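Carboxylesterase (Est-2) (Archaeoglobus fulgidus, PDB 5FRD) probably hydrolyses carboxylic esters as an alpha/beta-hydrolase-type esterase, and binds a coenzyme A molecule in the vicinity of its active site. Local coordinates at residues H28-A34 / A48-H54; V86-L90 / H228-L232; L111-R117 / Y207-F211. All blocks are in the same frame, centred on the assembly; numbering follows the deposited sequence.

Contact 1 (H28-A34 / A48-H54); sequences HSSGSDA and AIDLPNH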
loop_
_atom_site.group_PDB
_atom_site.type_symbol
_atom_site.label_atom_id
_atom_site.label_comp_id
_atom_site.label_asym_id
_atom_site.label_seq_id
_atom_site.Cartn_x
_atom_site.Cartn_y
_atom_site.Cartn_z
ATOM N N HIS A 28 2.349 0.040 -3.231
ATOM C CA HIS A 28 1.033 -0.035 -3.866
ATOM C C HIS A 28 0.264 -1.310 -3.576
ATOM O O HIS A 28 0.784 -2.273 -3.008
ATOM C CB HIS A 28 1.165 0.138 -5.380
ATOM C CG HIS A 28 1.922 -0.956 -6.052
ATOM N ND1 HIS A 28 1.374 -2.186 -6.334
ATOM C CD2 HIS A 28 3.205 -1.007 -6.486
ATOM C CE1 HIS A 28 2.283 -2.942 -6.930
ATOM N NE2 HIS A 28 3.415 -2.265 -6.995
ATOM N N SER A 29 -0.992 -1.332 -4.037
ATOM C CA SER A 29 -1.923 -2.425 -3.851
ATOM C C SER A 29 -2.004 -3.384 -5.029
ATOM O O SER A 29 -1.288 -3.252 -6.032
ATOM C CB SER A 29 -3.304 -1.809 -3.514
ATOM O OG SER A 29 -3.696 -0.937 -4.520
ATOM N N SER A 30 -2.885 -4.371 -4.911
ATOM C CA SER A 30 -3.050 -5.393 -5.943
ATOM C C SER A 30 -3.472 -4.815 -7.290
ATOM O O SER A 30 -4.330 -3.928 -7.372
ATOM C CB SER A 30 -4.117 -6.409 -5.551
ATOM O OG SER A 30 -3.770 -7.161 -4.405
ATOM N N GLY A 31 -2.869 -5.348 -8.350
ATOM C CA GLY A 31 -3.170 -4.909 -9.705
ATOM C C GLY A 31 -2.787 -3.475 -10.026
ATOM O O GLY A 31 -3.231 -2.929 -11.047
ATOM N N SER A 32 -1.975 -2.849 -9.162
ATOM C CA SER A 32 -1.601 -1.449 -9.301
ATOM C C SER A 32 -0.100 -1.316 -9.516
ATOM O O SER A 32 0.549 -2.293 -9.862
ATOM C CB SER A 32 -2.052 -0.708 -8.052
ATOM O OG SER A 32 -1.995 0.686 -8.295
ATOM N N ASP A 33 0.437 -0.124 -9.352
ATOM C CA ASP A 33 1.855 0.133 -9.518
ATOM C C ASP A 33 2.206 1.453 -8.840
ATOM O O ASP A 33 1.352 2.053 -8.179
ATOM C CB ASP A 33 2.221 0.071 -11.003
ATOM C CG ASP A 33 1.526 1.065 -11.822
ATOM O OD1 ASP A 33 1.300 2.211 -11.379
ATOM O OD2 ASP A 33 1.170 0.650 -12.957
ATOM N N ALA A 34 3.454 1.906 -8.967
ATOM C CA ALA A 34 3.900 3.110 -8.330
ATOM C C ALA A 34 3.082 4.348 -8.639
ATOM O O ALA A 34 3.038 5.259 -7.830
ATOM C CB ALA A 34 5.351 3.360 -8.666
ATOM N N ALA A 48 8.372 5.493 -4.606
ATOM C CA ALA A 48 7.319 4.485 -4.695
ATOM C C ALA A 48 7.784 3.333 -5.557
ATOM O O ALA A 48 8.187 3.539 -6.698
ATOM C CB ALA A 48 6.033 5.074 -5.271
ATOM N N ILE A 49 7.739 2.132 -5.003
ATOM C CA ILE A 49 8.174 0.956 -5.742
ATOM C C ILE A 49 7.151 0.479 -6.761
ATOM O O ILE A 49 5.950 0.532 -6.508
ATOM C CB ILE A 49 8.533 -0.157 -4.757
ATOM C CG1 ILE A 49 9.278 -1.305 -5.446
ATOM C CG2 ILE A 49 7.316 -0.672 -4.006
ATOM C CD1 ILE A 49 9.828 -2.363 -4.482
ATOM N N ASP A 50 7.598 -0.026 -7.911
ATOM C CA ASP A 50 6.789 -0.959 -8.710
ATOM C C ASP A 50 7.159 -2.363 -8.232
ATOM O O ASP A 50 8.298 -2.792 -8.464
ATOM C CB ASP A 50 7.129 -0.880 -10.216
ATOM C CG ASP A 50 6.545 0.297 -10.947
ATOM O OD1 ASP A 50 5.475 0.809 -10.570
ATOM O OD2 ASP A 50 7.114 0.631 -12.042
ATOM N N LEU A 51 6.314 -3.055 -7.487
ATOM C CA LEU A 51 6.672 -4.416 -7.104
ATOM C C LEU A 51 6.934 -5.243 -8.349
ATOM O O LEU A 51 6.323 -5.012 -9.398
ATOM C CB LEU A 51 5.558 -5.065 -6.268
ATOM C CG LEU A 51 5.339 -4.524 -4.862
ATOM C CD1 LEU A 51 4.065 -5.082 -4.266
ATOM C CD2 LEU A 51 6.526 -4.763 -3.947
ATOM N N PRO A 52 7.850 -6.217 -8.253
ATOM C CA PRO A 52 7.980 -7.135 -9.392
ATOM C C PRO A 52 6.609 -7.642 -9.830
ATOM O O PRO A 52 5.685 -7.760 -9.007
ATOM C CB PRO A 52 8.850 -8.255 -8.831
ATOM C CG PRO A 52 9.681 -7.570 -7.797
ATOM C CD PRO A 52 8.750 -6.565 -7.152
ATOM N N ASN A 53 6.469 -7.860 -11.129
ATOM C CA ASN A 53 5.196 -8.193 -11.787
ATOM C C ASN A 53 4.259 -7.035 -12.039
ATOM O O ASN A 53 3.166 -7.242 -12.565
ATOM C CB ASN A 53 4.447 -9.330 -11.081
ATOM C CG ASN A 53 5.333 -10.540 -10.862
ATOM O OD1 ASN A 53 5.924 -11.029 -11.811
ATOM N ND2 ASN A 53 5.495 -10.958 -9.632
ATOM N N HIS A 54 4.692 -5.824 -11.675
ATOM C CA HIS A 54 3.890 -4.616 -11.786
ATOM C C HIS A 54 4.706 -3.508 -12.422
ATOM O O HIS A 54 5.933 -3.447 -12.302
ATOM C CB HIS A 54 3.404 -4.167 -10.410
ATOM C CG HIS A 54 2.656 -5.226 -9.650
ATOM N ND1 HIS A 54 3.283 -6.276 -9.025
ATOM C CD2 HIS A 54 1.341 -5.384 -9.417
ATOM C CE1 HIS A 54 2.375 -7.044 -8.446
ATOM N NE2 HIS A 54 1.191 -6.516 -8.651
HETATM O O HOH W 1 4.350 1.702 -4.679
#
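A buried histidine can join two loops when each ring nitrogen answers a different backbone group. His-28, directly after strand 24-27, turns its ring so that NE2 accepts from the amide N of Leu-51 at 3.0 Å, while its ND1 donates to the O of Ser-29 at 2.9 Å; the pairing identifies the ring as protonated on ND1. His-28 N and Ile-49 O also share water 1, which donates to the Ile-49 O; its link to His-28 N is weak. The His-28 and His-54 rings also meet obliquely, centroids 4.9 Å apart and planes at 54°. From Ser-29 to Ser-32 the chain makes a type II turn with Gly-31, at positive phi, in its third place. In the alpha/beta hydrolase fold the loop after this strand commonly supplies an oxyanion-hole amide, so the turn lies where such a role would be expected, although these coordinates do not prove it. Gly-31 N and His-54 NE2 both bond to Asp-168 of helix 162-173, which ties the two loops together from outside. Ser-32 O approaches CD2 of His-54 to 3.2 Å at the ring edge, while the Ser-32 hydroxyl bonds to Gln-36. Asp-33 rests its CB 3.4 Å from OD1 of Asp-50, its own carboxylate bonding to Thr-35. The next amide, Ala-34 N, donates to the same Asp-50 OD1 at 2.8 Å; OD2 of that aspartate forms a salt bridge with Arg-4. Ala-34 CB finally packs 3.9 Å from Ala-48 CB, against the strand 47-49.

Contact 2 (V86-L90 / H228-L232); sequences VGHSL and HMVML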
loop_
_atom_site.group_PDB
_atom_site.type_symbol
_atom_site.label_atom_id
_atom_site.label_comp_id
_atom_site.label_asym_id
_atom_site.label_seq_id
_atom_site.Cartn_x
_atom_site.Cartn_y
_atom_site.Cartn_z
ATOM N N VAL A 86 4.879 3.482 3.774
ATOM C CA VAL A 86 3.442 3.756 3.524
ATOM C C VAL A 86 2.933 2.629 2.631
ATOM O O VAL A 86 3.393 2.488 1.502
ATOM C CB VAL A 86 3.270 5.097 2.819
ATOM C CG1 VAL A 86 1.786 5.393 2.591
ATOM C CG2 VAL A 86 3.935 6.230 3.569
ATOM N N GLY A 87 2.006 1.824 3.116
ATOM C CA GLY A 87 1.460 0.703 2.363
ATOM C C GLY A 87 -0.034 0.723 2.233
ATOM O O GLY A 87 -0.710 0.906 3.241
ATOM N N HIS A 88 -0.529 0.487 1.034
ATOM C CA HIS A 88 -1.949 0.428 0.733
ATOM C C HIS A 88 -2.376 -0.998 0.459
ATOM O O HIS A 88 -1.860 -1.630 -0.456
ATOM C CB HIS A 88 -2.279 1.288 -0.451
ATOM C CG HIS A 88 -3.722 1.270 -0.812
ATOM N ND1 HIS A 88 -4.172 1.043 -2.089
ATOM C CD2 HIS A 88 -4.818 1.454 -0.055
ATOM C CE1 HIS A 88 -5.497 1.085 -2.099
ATOM N NE2 HIS A 88 -5.915 1.352 -0.882
ATOM N N SER A 89 -3.347 -1.502 1.229
ATOM C CA SER A 89 -3.994 -2.806 1.000
ATOM C C SER A 89 -2.982 -3.967 0.952
ATOM O O SER A 89 -2.329 -4.168 1.973
ATOM C CB SER A 89 -4.939 -2.715 -0.198
ATOM O OG SER A 89 -5.979 -3.704 -0.083
ATOM N N LEU A 90 -2.811 -4.704 -0.151
ATOM C CA LEU A 90 -1.668 -5.621 -0.276
ATOM C C LEU A 90 -0.370 -4.952 0.180
ATOM O O LEU A 90 0.460 -5.574 0.871
ATOM C CB LEU A 90 -1.483 -6.076 -1.723
ATOM C CG LEU A 90 -0.166 -6.778 -2.104
ATOM C CD1 LEU A 90 -0.081 -8.115 -1.412
ATOM C CD2 LEU A 90 -0.036 -6.927 -3.615
ATOM N N HIS A 228 -11.781 3.038 -0.488
ATOM C CA HIS A 228 -10.488 2.339 -0.433
ATOM C C HIS A 228 -9.387 3.115 -1.103
ATOM O O HIS A 228 -8.258 3.117 -0.591
ATOM C CB HIS A 228 -10.660 0.959 -1.057
ATOM C CG HIS A 228 -9.533 -0.004 -0.855
ATOM N ND1 HIS A 228 -9.159 -0.444 0.385
ATOM C CD2 HIS A 228 -8.780 -0.694 -1.743
ATOM C CE1 HIS A 228 -8.212 -1.362 0.255
ATOM N NE2 HIS A 228 -7.946 -1.518 -1.022
ATOM N N MET A 229 -9.682 3.811 -2.195
ATOM C CA MET A 229 -8.656 4.532 -2.981
ATOM C C MET A 229 -8.422 5.974 -2.501
ATOM O O MET A 229 -8.258 6.911 -3.287
ATOM C CB MET A 229 -9.021 4.506 -4.475
ATOM C CG MET A 229 -9.239 3.132 -5.046
ATOM S SD MET A 229 -7.912 1.973 -4.693
ATOM C CE MET A 229 -6.540 2.768 -5.487
ATOM N N VAL A 230 -8.330 6.120 -1.184
ATOM C CA VAL A 230 -8.282 7.407 -0.513
ATOM C C VAL A 230 -7.155 8.332 -0.986
ATOM O O VAL A 230 -7.318 9.536 -1.075
ATOM C CB VAL A 230 -8.281 7.193 1.005
ATOM C CG1 VAL A 230 -7.064 6.389 1.478
ATOM C CG2 VAL A 230 -8.351 8.507 1.743
ATOM N N MET A 231 -5.987 7.772 -1.324
ATOM C CA MET A 231 -4.849 8.601 -1.748
ATOM C C MET A 231 -5.057 9.230 -3.118
ATOM O O MET A 231 -4.400 10.205 -3.428
ATOM C CB MET A 231 -3.543 7.785 -1.723
ATOM C CG MET A 231 -3.380 6.753 -2.832
ATOM S SD MET A 231 -4.558 5.403 -2.893
ATOM C CE MET A 231 -4.159 4.707 -1.324
ATOM N N LEU A 232 -5.946 8.634 -3.922
ATOM C CA LEU A 232 -6.342 9.163 -5.231
ATOM C C LEU A 232 -7.607 9.983 -5.149
ATOM O O LEU A 232 -7.768 10.932 -5.909
ATOM C CB LEU A 232 -6.589 8.005 -6.212
ATOM C CG LEU A 232 -5.375 7.167 -6.574
ATOM C CD1 LEU A 232 -5.792 5.906 -7.317
ATOM C CD2 LEU A 232 -4.408 7.985 -7.405
#
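Gly-87, Ser-89 and Gly-91 fit the GxSxG pattern of the nucleophile elbow of alpha/beta hydrolases, a tight turn between a strand and a helix. Ser-89 takes the strained phi/psi of 56/-117° expected of the nucleophile, and with His-228 and Asp-200 it probably forms the catalytic triad. Beginning the second segment, His-228 brings NE2 to 3.1 Å from Ser-89 OG, while its ND1 bonds to Asp-200 on the far side of the ring, the geometry of a charge relay. The backbone of the same histidine serves a second purpose: its O accepts a hydrogen bond from His-88 NE2 at 2.9 Å, so the residue preceding the serine holds the main chain of the putative catalytic histidine. The two imidazoles meet obliquely, centroids 4.4 Å apart and planes at 44°. Met-229, centre of an inverse gamma turn and N-cap of helix 230-233, points CB away yet folds its thioether back, SD lying at the edge of the His-88 ring, 3.7 Å from CE1. Val-230 turns to Val-112 of strand 106-112. Met-231 lies over one face of the His-88 ring in a CH-pi contact, its CE 3.5 Å from the centroid and 12° off the normal.

Contact 3 (L111-R117 / Y207-F211); sequences LVGTGAR and YHEFF. With COA (coenzyme A), chain C.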
loop_
_atom_site.group_PDB
_atom_site.type_symbol
_atom_site.label_atom_id
_atom_site.label_comp_id
_atom_site.label_asym_id
_atom_site.label_seq_id
_atom_site.Cartn_x
_atom_site.Cartn_y
_atom_site.Cartn_z
ATOM N N LEU A 111 -0.313 2.775 7.490
ATOM C CA LEU A 111 -1.124 1.662 7.054
ATOM C C LEU A 111 -2.405 2.252 6.487
ATOM O O LEU A 111 -3.201 2.848 7.219
ATOM C CB LEU A 111 -1.427 0.734 8.219
ATOM C CG LEU A 111 -0.185 0.125 8.862
ATOM C CD1 LEU A 111 -0.607 -0.650 10.101
ATOM C CD2 LEU A 111 0.579 -0.769 7.880
ATOM N N VAL A 112 -2.588 2.115 5.190
ATOM C CA VAL A 112 -3.664 2.751 4.456
ATOM C C VAL A 112 -4.555 1.679 3.845
ATOM O O VAL A 112 -4.093 0.855 3.056
ATOM C CB VAL A 112 -3.121 3.637 3.308
ATOM C CG1 VAL A 112 -4.271 4.406 2.684
ATOM C CG2 VAL A 112 -2.023 4.594 3.792
ATOM N N GLY A 113 -5.855 1.685 4.166
ATOM C CA GLY A 113 -6.767 0.750 3.531
ATOM C C GLY A 113 -6.223 -0.679 3.539
ATOM O O GLY A 113 -6.062 -1.324 2.483
ATOM N N THR A 114 -5.898 -1.190 4.720
ATOM C CA THR A 114 -5.283 -2.485 4.837
ATOM C C THR A 114 -5.796 -3.205 6.063
ATOM O O THR A 114 -6.852 -2.858 6.576
ATOM C CB THR A 114 -3.741 -2.315 4.749
ATOM O OG1 THR A 114 -3.100 -3.598 4.639
ATOM C CG2 THR A 114 -3.175 -1.573 5.916
ATOM N N GLY A 115 -5.122 -4.265 6.483
ATOM C CA GLY A 115 -5.626 -5.084 7.574
ATOM C C GLY A 115 -4.591 -6.085 8.015
ATOM O O GLY A 115 -3.605 -6.370 7.308
ATOM N N ALA A 116 -4.820 -6.638 9.190
ATOM C CA ALA A 116 -4.007 -7.742 9.718
ATOM C C ALA A 116 -4.329 -9.090 9.099
ATOM O O ALA A 116 -3.568 -10.036 9.223
ATOM C CB ALA A 116 -4.175 -7.815 11.225
ATOM N N ARG A 117 -5.435 -9.162 8.382
ATOM C CA ARG A 117 -5.893 -10.321 7.646
ATOM C C ARG A 117 -6.690 -9.776 6.463
ATOM O O ARG A 117 -7.499 -8.832 6.644
ATOM C CB ARG A 117 -6.793 -11.197 8.519
ATOM C CG ARG A 117 -7.216 -12.500 7.853
ATOM C CD ARG A 117 -8.268 -13.229 8.678
ATOM N NE ARG A 117 -7.662 -13.865 9.847
ATOM C CZ ARG A 117 -8.337 -14.563 10.757
ATOM N NH1 ARG A 117 -9.657 -14.686 10.683
ATOM N NH2 ARG A 117 -7.670 -15.102 11.775
ATOM N N TYR A 207 -11.146 -2.820 10.472
ATOM C CA TYR A 207 -9.778 -3.298 10.272
ATOM C C TYR A 207 -8.774 -2.270 10.790
ATOM O O TYR A 207 -7.676 -2.627 11.273
ATOM C CB TYR A 207 -9.469 -3.551 8.815
ATOM C CG TYR A 207 -10.147 -4.718 8.142
ATOM C CD1 TYR A 207 -11.230 -5.402 8.726
ATOM C CD2 TYR A 207 -9.700 -5.162 6.895
ATOM C CE1 TYR A 207 -11.854 -6.477 8.068
ATOM C CE2 TYR A 207 -10.319 -6.222 6.232
ATOM C CZ TYR A 207 -11.414 -6.861 6.820
ATOM O OH TYR A 207 -12.082 -7.909 6.183
ATOM N N HIS A 208 -9.129 -0.990 10.683
ATOM C CA HIS A 208 -8.252 0.121 11.050
ATOM C C HIS A 208 -8.328 0.422 12.547
ATOM O O HIS A 208 -7.315 0.726 13.175
ATOM C CB HIS A 208 -8.552 1.303 10.135
ATOM C CG HIS A 208 -8.242 0.978 8.707
ATOM N ND1 HIS A 208 -9.110 0.297 7.886
ATOM C CD2 HIS A 208 -7.092 1.099 8.017
ATOM C CE1 HIS A 208 -8.519 0.068 6.727
ATOM N NE2 HIS A 208 -7.295 0.544 6.790
ATOM N N GLU A 209 -9.527 0.318 13.109
ATOM C CA GLU A 209 -9.632 0.353 14.571
ATOM C C GLU A 209 -8.875 -0.818 15.201
ATOM O O GLU A 209 -8.314 -0.651 16.268
ATOM C CB GLU A 209 -11.097 0.353 15.011
ATOM C CG GLU A 209 -11.822 1.658 14.776
ATOM C CD GLU A 209 -11.511 2.760 15.768
ATOM O OE1 GLU A 209 -10.590 2.616 16.605
ATOM O OE2 GLU A 209 -12.195 3.817 15.709
ATOM N N PHE A 210 -8.803 -1.965 14.524
ATOM C CA PHE A 210 -8.048 -3.115 15.066
ATOM C C PHE A 210 -6.585 -2.736 15.207
ATOM O O PHE A 210 -5.975 -2.914 16.270
ATOM C CB PHE A 210 -8.213 -4.339 14.188
ATOM C CG PHE A 210 -7.410 -5.517 14.668
ATOM C CD1 PHE A 210 -7.964 -6.403 15.567
ATOM C CD2 PHE A 210 -6.113 -5.721 14.244
ATOM C CE1 PHE A 210 -7.260 -7.516 16.024
ATOM C CE2 PHE A 210 -5.383 -6.819 14.719
ATOM C CZ PHE A 210 -5.952 -7.706 15.627
ATOM N N PHE A 211 -5.992 -2.180 14.153
ATOM C CA PHE A 211 -4.622 -1.683 14.285
ATOM C C PHE A 211 -4.456 -0.648 15.378
ATOM O O PHE A 211 -3.512 -0.677 16.182
ATOM C CB PHE A 211 -4.143 -1.019 12.978
ATOM C CG PHE A 211 -3.903 -1.956 11.824
ATOM C CD1 PHE A 211 -3.045 -3.040 11.942
ATOM C CD2 PHE A 211 -4.449 -1.644 10.569
ATOM C CE1 PHE A 211 -2.780 -3.824 10.815
ATOM C CE2 PHE A 211 -4.185 -2.451 9.472
ATOM C CZ PHE A 211 -3.370 -3.535 9.617
HETATM N N1A COA C . -9.123 -6.860 11.219
HETATM C C2A COA C . -9.953 -7.111 12.241
HETATM N N3A COA C . -10.785 -8.160 12.231
HETATM C C4A COA C . -10.802 -9.020 11.189
HETATM C C5A COA C . -9.933 -8.821 10.047
HETATM C C6A COA C . -9.050 -7.670 10.120
HETATM N N6A COA C . -8.215 -7.409 9.092
HETATM N N7A COA C . -10.161 -9.789 9.145
HETATM C C8A COA C . -11.097 -10.579 9.700
HETATM N N9A COA C . -11.472 -10.107 10.907
HETATM C C1B COA C . -12.508 -10.711 11.767
HETATM C C2B COA C . -13.842 -10.465 11.123
HETATM O O2B COA C . -14.332 -9.178 11.495
HETATM C C3B COA C . -14.645 -11.653 11.625
HETATM O O3B COA C . -15.138 -11.358 12.930
HETATM P P3B COA C . -16.649 -11.711 13.386
HETATM O O7A COA C . -16.650 -13.223 13.295
HETATM O O8A COA C . -17.514 -10.988 12.374
HETATM O O9A COA C . -16.738 -11.137 14.782
HETATM C C4B COA C . -13.622 -12.770 11.703
HETATM O O4B COA C . -12.344 -12.114 11.815
HETATM C C5B COA C . -13.618 -13.708 10.507
HETATM O O5B COA C . -13.402 -12.945 9.309
HETATM P P1A COA C . -12.593 -13.556 8.064
HETATM O O1A COA C . -11.365 -14.236 8.508
HETATM O O2A COA C . -12.434 -12.384 7.095
HETATM O O3A COA C . -13.495 -14.708 7.395
HETATM P P2A COA C . -15.039 -14.676 6.942
HETATM O O4A COA C . -15.178 -16.020 6.282
HETATM O O5A COA C . -15.902 -14.218 8.077
HETATM O O6A COA C . -15.202 -13.501 5.842
HETATM C CBP COA C . -14.968 -12.325 3.801
HETATM C CCP COA C . -14.562 -13.572 4.574
HETATM C CDP COA C . -14.238 -12.340 2.460
HETATM C CEP COA C . -16.493 -12.369 3.573
HETATM C CAP COA C . -14.565 -11.073 4.620
HETATM O OAP COA C . -13.156 -11.130 4.961
HETATM C C9P COA C . -14.862 -9.783 3.887
HETATM O O9P COA C . -16.009 -9.433 3.703
HETATM N N8P COA C . -13.803 -9.051 3.495
HETATM C C7P COA C . -13.910 -7.706 2.923
HETATM C C6P COA C . -14.006 -7.681 1.401
HETATM C C5P COA C . -12.767 -8.037 0.604
HETATM O O5P COA C . -12.830 -8.860 -0.319
HETATM N N4P COA C . -11.642 -7.381 0.898
HETATM C C3P COA C . -10.422 -7.539 0.140
HETATM C C2P COA C . -9.232 -7.398 1.059
HETATM S S1P COA C . -7.725 -7.445 0.064
HETATM O O HOH W 2 -6.839 -5.288 10.726
#
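How a strand-end loop and a helix can jointly cradle a nucleotide is seen where 111-117 meets 207-211. The one direct hydrogen bond between the segments runs from Thr-114 N to His-208 NE2, at 3.0 Å. Water 2 supplies an indirect link, accepting from Ala-116 N and from N6A of coenzyme A and donating to Tyr-207 O. The adenine amine N6A also donates to Arg-117 O at 2.9 Å, and NH1 of Arg-117 reaches phosphate oxygen O1A at 2.8 Å. Apolar and aromatic packing does the rest: Leu-111 CD1 stands over the Phe-211 ring, 3.7 Å from its centroid, in a CH-pi contact, Ala-116 CB touches Phe-210 CE2 at 3.8 Å, and one face of Tyr-207 lies against the adenine. Gly-115 passes close to Tyr-207, where a CB would clash with its CD2. Behind this pocket wall, helix 205-214 packs on strands 192-197 and 218-223, while helix 178-182 flanks Ala-116, Arg-117 and Phe-210.

In the fold
Each contact has at least one segment at the end of a strand of the same sheet, and almost every touching residue is buried; contact 3, with partly exposed Arg-117, binds the coenzyme directly, and Ser-89 of contact 2 lies about 4 Å from it, nearest atoms. Contact 2 lies nearest the chain's centre and borders both others: Ser-29 packs on His-88 and Ser-89, while Thr-114 OG1 meets Ser-89 O at 2.8 Å and strands 83-88 and 106-112 pair side by side. Contacts 1 and 3 sit on opposite sides of that centre. The chemistry shifts from polar loop tethering in 1, through a histidine-centred mix of a hydrogen bond, a probable catalytic pair and methionine packing in 2, to aromatic and water-mediated ligand recognition in 3.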